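Local coordinates for protein double Glycine Motif Protease domain from AMS/PCAT Transporter (Lachnospiraceae bacterium C6A11, PDB 6MPZ) that probably cleaves the leader peptide from peptide substrates after a double-glycine motif, as the peptidase C39 domain of a lantibiotic-exporting transporter, at residues Cys27-Leu32 with Glu46-Asp51; Ile94-Trp97 with His101-Val104. All blocks are in the same frame, centred on the assembly; numbering follows the deposited sequence.

Interaction 1: residues Cys27-Leu32 with Glu46-Asp51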
loop_
_atom_site.group_PDB
_atom_site.type_symbol
_atom_site.label_atom_id
_atom_site.label_comp_id
_atom_site.label_asym_id
_atom_site.label_seq_id
_atom_site.Cartn_x
_atom_site.Cartn_y
_atom_site.Cartn_z
ATOM N N CYS A 27 8.994 5.889 -0.154
ATOM C CA CYS A 27 7.546 5.680 0.213
ATOM C C CYS A 27 7.031 4.233 -0.006
ATOM O O CYS A 27 6.286 3.722 0.833
ATOM C CB CYS A 27 6.624 6.671 -0.508
ATOM S SG CYS A 27 6.739 6.612 -2.304
ATOM N N GLY A 28 7.431 3.610 -1.120
ATOM C CA GLY A 28 7.092 2.211 -1.453
ATOM C C GLY A 28 7.491 1.271 -0.344
ATOM O O GLY A 28 6.689 0.472 0.141
ATOM N N ALA A 29 8.747 1.383 0.063
ATOM C CA ALA A 29 9.312 0.558 1.118
ATOM C C ALA A 29 8.713 0.800 2.514
ATOM O O ALA A 29 8.459 -0.154 3.256
ATOM C CB ALA A 29 10.822 0.760 1.166
ATOM N N ALA A 30 8.518 2.077 2.869
ATOM C CA ALA A 30 7.866 2.427 4.114
ATOM C C ALA A 30 6.429 1.852 4.152
ATOM O O ALA A 30 6.029 1.293 5.154
ATOM C CB ALA A 30 7.841 3.947 4.269
ATOM N N SER A 31 5.715 1.931 3.020
ATOM C CA SER A 31 4.353 1.467 2.914
ATOM C C SER A 31 4.359 -0.060 3.065
ATOM O O SER A 31 3.566 -0.575 3.817
ATOM C CB SER A 31 3.690 1.879 1.563
ATOM O OG SER A 31 3.601 3.308 1.436
ATOM N N LEU A 32 5.238 -0.787 2.380
ATOM C CA LEU A 32 5.250 -2.259 2.618
ATOM C C LEU A 32 5.692 -2.604 4.076
ATOM O O LEU A 32 5.292 -3.618 4.627
ATOM C CB LEU A 32 6.125 -2.970 1.630
ATOM C CG LEU A 32 6.239 -4.509 1.773
ATOM C CD1 LEU A 32 4.910 -5.206 1.688
ATOM C CD2 LEU A 32 7.126 -5.024 0.656
ATOM N N GLU A 46 15.741 -1.466 6.382
ATOM C CA GLU A 46 16.828 -1.427 5.389
ATOM C C GLU A 46 16.670 -2.566 4.405
ATOM O O GLU A 46 16.938 -2.395 3.239
ATOM C CB GLU A 46 18.269 -1.496 5.988
ATOM C CG GLU A 46 18.504 -1.181 7.466
ATOM C CD GLU A 46 18.310 -2.382 8.397
ATOM O OE1 GLU A 46 19.070 -3.389 8.396
ATOM O OE2 GLU A 46 17.362 -2.276 9.157
ATOM N N GLN A 47 16.290 -3.739 4.895
ATOM C CA GLN A 47 16.090 -4.890 4.032
ATOM C C GLN A 47 14.911 -4.663 3.062
ATOM O O GLN A 47 15.011 -4.993 1.876
ATOM C CB GLN A 47 15.884 -6.157 4.897
ATOM C CG GLN A 47 15.936 -7.464 4.106
ATOM C CD GLN A 47 17.296 -7.733 3.516
ATOM O OE1 GLN A 47 18.273 -7.796 4.270
ATOM N NE2 GLN A 47 17.390 -7.901 2.162
ATOM N N VAL A 48 13.819 -4.062 3.559
ATOM C CA VAL A 48 12.630 -3.811 2.750
ATOM C C VAL A 48 12.967 -2.875 1.560
ATOM O O VAL A 48 12.495 -3.093 0.433
ATOM C CB VAL A 48 11.453 -3.234 3.580
ATOM C CG1 VAL A 48 10.234 -2.968 2.691
ATOM C CG2 VAL A 48 11.070 -4.135 4.762
ATOM N N ARG A 49 13.761 -1.841 1.819
ATOM C CA ARG A 49 14.146 -0.879 0.771
ATOM C C ARG A 49 14.822 -1.615 -0.371
ATOM O O ARG A 49 14.490 -1.439 -1.532
ATOM C CB ARG A 49 15.170 0.117 1.266
ATOM C CG ARG A 49 14.716 1.164 2.233
ATOM C CD ARG A 49 15.846 2.170 2.421
ATOM N NE ARG A 49 15.661 2.929 3.638
ATOM C CZ ARG A 49 16.455 2.932 4.712
ATOM N NH1 ARG A 49 17.579 2.219 4.787
ATOM N NH2 ARG A 49 16.107 3.710 5.739
ATOM N N VAL A 50 15.787 -2.433 0.001
ATOM C CA VAL A 50 16.599 -3.171 -0.955
ATOM C C VAL A 50 15.765 -4.213 -1.682
ATOM O O VAL A 50 15.933 -4.385 -2.871
ATOM C CB VAL A 50 17.852 -3.748 -0.224
ATOM C CG1 VAL A 50 18.164 -5.171 -0.618
ATOM C CG2 VAL A 50 19.014 -2.802 -0.452
ATOM N N ASP A 51 14.868 -4.893 -0.975
ATOM C CA ASP A 51 13.998 -5.891 -1.611
ATOM C C ASP A 51 12.929 -5.260 -2.494
ATOM O O ASP A 51 12.504 -5.877 -3.433
ATOM C CB ASP A 51 13.346 -6.812 -0.591
ATOM C CG ASP A 51 14.368 -7.625 0.193
ATOM O OD1 ASP A 51 15.514 -7.726 -0.238
ATOM O OD2 ASP A 51 14.018 -8.172 1.238
#

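Interaction 2: residues Ile94-Trp97 with His101-Val104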
loop_
_atom_site.group_PDB
_atom_site.type_symbol
_atom_site.label_atom_id
_atom_site.label_comp_id
_atom_site.label_asym_id
_atom_site.label_seq_id
_atom_site.Cartn_x
_atom_site.Cartn_y
_atom_site.Cartn_z
ATOM N N ILE A 94 -1.965 -1.022 -0.179
ATOM C CA ILE A 94 -1.106 0.072 -0.623
ATOM C C ILE A 94 -1.740 0.657 -1.872
ATOM O O ILE A 94 -2.172 -0.100 -2.754
ATOM C CB ILE A 94 0.363 -0.414 -0.912
ATOM C CG1 ILE A 94 1.043 -0.912 0.390
ATOM C CG2 ILE A 94 1.179 0.727 -1.488
ATOM C CD1 ILE A 94 2.406 -1.565 0.240
ATOM N N ILE A 95 -1.780 1.997 -1.953
ATOM C CA ILE A 95 -2.379 2.656 -3.069
ATOM C C ILE A 95 -1.425 3.708 -3.631
ATOM O O ILE A 95 -0.670 4.346 -2.877
ATOM C CB ILE A 95 -3.772 3.277 -2.761
ATOM C CG1 ILE A 95 -3.703 4.396 -1.704
ATOM C CG2 ILE A 95 -4.728 2.205 -2.339
ATOM C CD1 ILE A 95 -4.973 5.227 -1.519
ATOM N N HIS A 96 -1.477 3.844 -4.963
ATOM C CA HIS A 96 -0.715 4.827 -5.751
ATOM C C HIS A 96 -1.417 6.195 -5.584
ATOM O O HIS A 96 -2.631 6.253 -5.534
ATOM C CB HIS A 96 -0.695 4.305 -7.211
ATOM C CG HIS A 96 0.265 5.004 -8.131
ATOM N ND1 HIS A 96 1.541 5.375 -7.764
ATOM C CD2 HIS A 96 0.146 5.335 -9.438
ATOM C CE1 HIS A 96 2.142 5.943 -8.785
ATOM N NE2 HIS A 96 1.321 5.924 -9.815
ATOM N N TRP A 97 -0.653 7.273 -5.467
ATOM C CA TRP A 97 -1.156 8.567 -4.954
ATOM C C TRP A 97 -0.497 9.716 -5.705
ATOM O O TRP A 97 0.733 9.835 -5.684
ATOM C CB TRP A 97 -0.811 8.667 -3.454
ATOM C CG TRP A 97 -1.488 9.746 -2.616
ATOM C CD1 TRP A 97 -0.947 10.927 -2.193
ATOM C CD2 TRP A 97 -2.804 9.695 -2.055
ATOM N NE1 TRP A 97 -1.845 11.608 -1.394
ATOM C CE2 TRP A 97 -2.994 10.886 -1.308
ATOM C CE3 TRP A 97 -3.851 8.756 -2.119
ATOM C CZ2 TRP A 97 -4.194 11.174 -0.649
ATOM C CZ3 TRP A 97 -5.044 9.039 -1.447
ATOM C CH2 TRP A 97 -5.211 10.240 -0.742
ATOM N N HIS A 101 3.630 8.593 -5.704
ATOM C CA HIS A 101 3.738 8.372 -4.253
ATOM C C HIS A 101 2.926 7.112 -3.917
ATOM O O HIS A 101 2.012 6.691 -4.672
ATOM C CB HIS A 101 3.252 9.646 -3.506
ATOM C CG HIS A 101 3.530 9.677 -2.025
ATOM N ND1 HIS A 101 4.792 9.553 -1.490
ATOM C CD2 HIS A 101 2.705 9.888 -0.974
ATOM C CE1 HIS A 101 4.739 9.672 -0.177
ATOM N NE2 HIS A 101 3.477 9.847 0.167
ATOM N N PHE A 102 3.337 6.470 -2.835
ATOM C CA PHE A 102 2.607 5.356 -2.280
ATOM C C PHE A 102 2.270 5.705 -0.846
ATOM O O PHE A 102 3.114 6.233 -0.104
ATOM C CB PHE A 102 3.414 4.070 -2.313
ATOM C CG PHE A 102 3.607 3.509 -3.675
ATOM C CD1 PHE A 102 2.529 3.014 -4.393
ATOM C CD2 PHE A 102 4.881 3.456 -4.251
ATOM C CE1 PHE A 102 2.710 2.498 -5.653
ATOM C CE2 PHE A 102 5.051 2.954 -5.524
ATOM C CZ PHE A 102 3.970 2.474 -6.217
ATOM N N VAL A 103 1.020 5.416 -0.472
ATOM C CA VAL A 103 0.559 5.532 0.887
ATOM C C VAL A 103 -0.148 4.236 1.289
ATOM O O VAL A 103 -0.500 3.416 0.428
ATOM C CB VAL A 103 -0.336 6.741 1.064
ATOM C CG1 VAL A 103 0.395 8.015 0.638
ATOM C CG2 VAL A 103 -1.672 6.575 0.308
ATOM N N VAL A 104 -0.345 4.054 2.604
ATOM C CA VAL A 104 -1.082 2.890 3.126
ATOM C C VAL A 104 -2.514 3.263 3.471
ATOM O O VAL A 104 -2.714 4.149 4.297
ATOM C CB VAL A 104 -0.442 2.309 4.384
ATOM C CG1 VAL A 104 -1.269 1.100 4.879
ATOM C CG2 VAL A 104 0.968 1.881 4.068
#

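Interaction 1: residues Cys27-Leu32 with Glu46-Asp51
Ala29 and Val48 meet where helix 27-38 packs against helix 45-52. The CB of Ala29 points at the neighbouring helix and rests on its backbone, 3.7 Å from Arg49 CA, while the CG of Arg49 passes alongside the same methyl. Val48 reaches back toward helix 27-38: with CG1 anti to its backbone N (chi1 179°), that branch touches the carbonyl of Ala29, CG1 to O 3.4 Å. Val48 CG1 also meets Leu32 CB at 4.2 Å, so that branch touches two residues about one turn apart. The axes come within 8.7 Å at an angle of 124°. These helices belong to the helical part of a papain-like (clan CA) peptidase, and the first begins with Cys27, whose SG is covalently linked to the bound peptide, consistent with its being the nucleophile at the N terminus of the helix. Behind the interface, Cys27 O accepts from both Ser31 N and Ser31 OG, the hydroxyl at 2.8 Å, the two donors coming from opposite faces of the carbonyl plane. On the second helix the Gln47 amide donates to the syn side of the Asp51 carboxylate, NE2 to OD1 3.1 Å. Beyond its apolar CG, Arg49 extends to NE and forms a salt bridge with Glu26, just ahead of Cys27.

Interaction 2: residues Ile94-Trp97 with His101-Val104
Ile94 CG2, anti to its own backbone N, lies 3.9 Å from Phe102 CD1, although Ile94 pairs in register with Val104, a non-hydrogen-bonded position. The Phe102 ring puts its edge to the carbonyl oxygen of Ile95. At Ile95 the strands exchange two nearly straight backbone bonds with Val103, each 3.1 Å from N to O. On the other face of the sheet, Ile95 CG1 packs 3.6 Å from Val103 CG2, both branches set between backbone N and carbonyl carbon. His96 returns to the Phe102 face; its ring and that of Phe102 meet obliquely, planes at 40°, and ND1 makes a weak bond of 3.4 Å to His101 O. Trp97 N donates to His101 O at 2.8 Å, from above the carbonyl plane. The Trp97 indole, swung out with CG anti to the backbone N (chi1 -166°), takes Val103 CG2 over one face, near the rim, while Trp97 CD1 comes in plane to the edge of the His101 imidazole, 4.0 Å from CD2. This antiparallel hairpin sits within the sheet of the papain-like fold. The His101 NE2 bond to Asp117, with Cys27 beside the ring, is consistent with a Cys-His-Asp triad; ND1 bonds to the bound peptide's backbone. The apolar contact of Trp97 with the imidazole edge, together with these two bonds, probably helps fix the ring's rotation beside the peptide.

How the interactions relate
Followed from the N terminus, the chain enters the helical part at Cys27, and interaction 1 closes a loop of 13 residues by folding helix 45-52 back against helix 27-38. The chain then passes through helix 61-70, strand 74-79 and helix 82-88 before interaction 2 closes the short hairpin between strands 93-97 and 101-109. The two loops are in series, neither nesting nor crossing, with centres 13 Å apart. They nevertheless touch: Cys27 CB lies 3.6 Å from His101 ND1, and Ser31 O is 3.6 Å from Val104 CG2. Helix 27-38 thus packs against the sheet, bringing the probable catalytic cysteine and histidine together where the two parts meet.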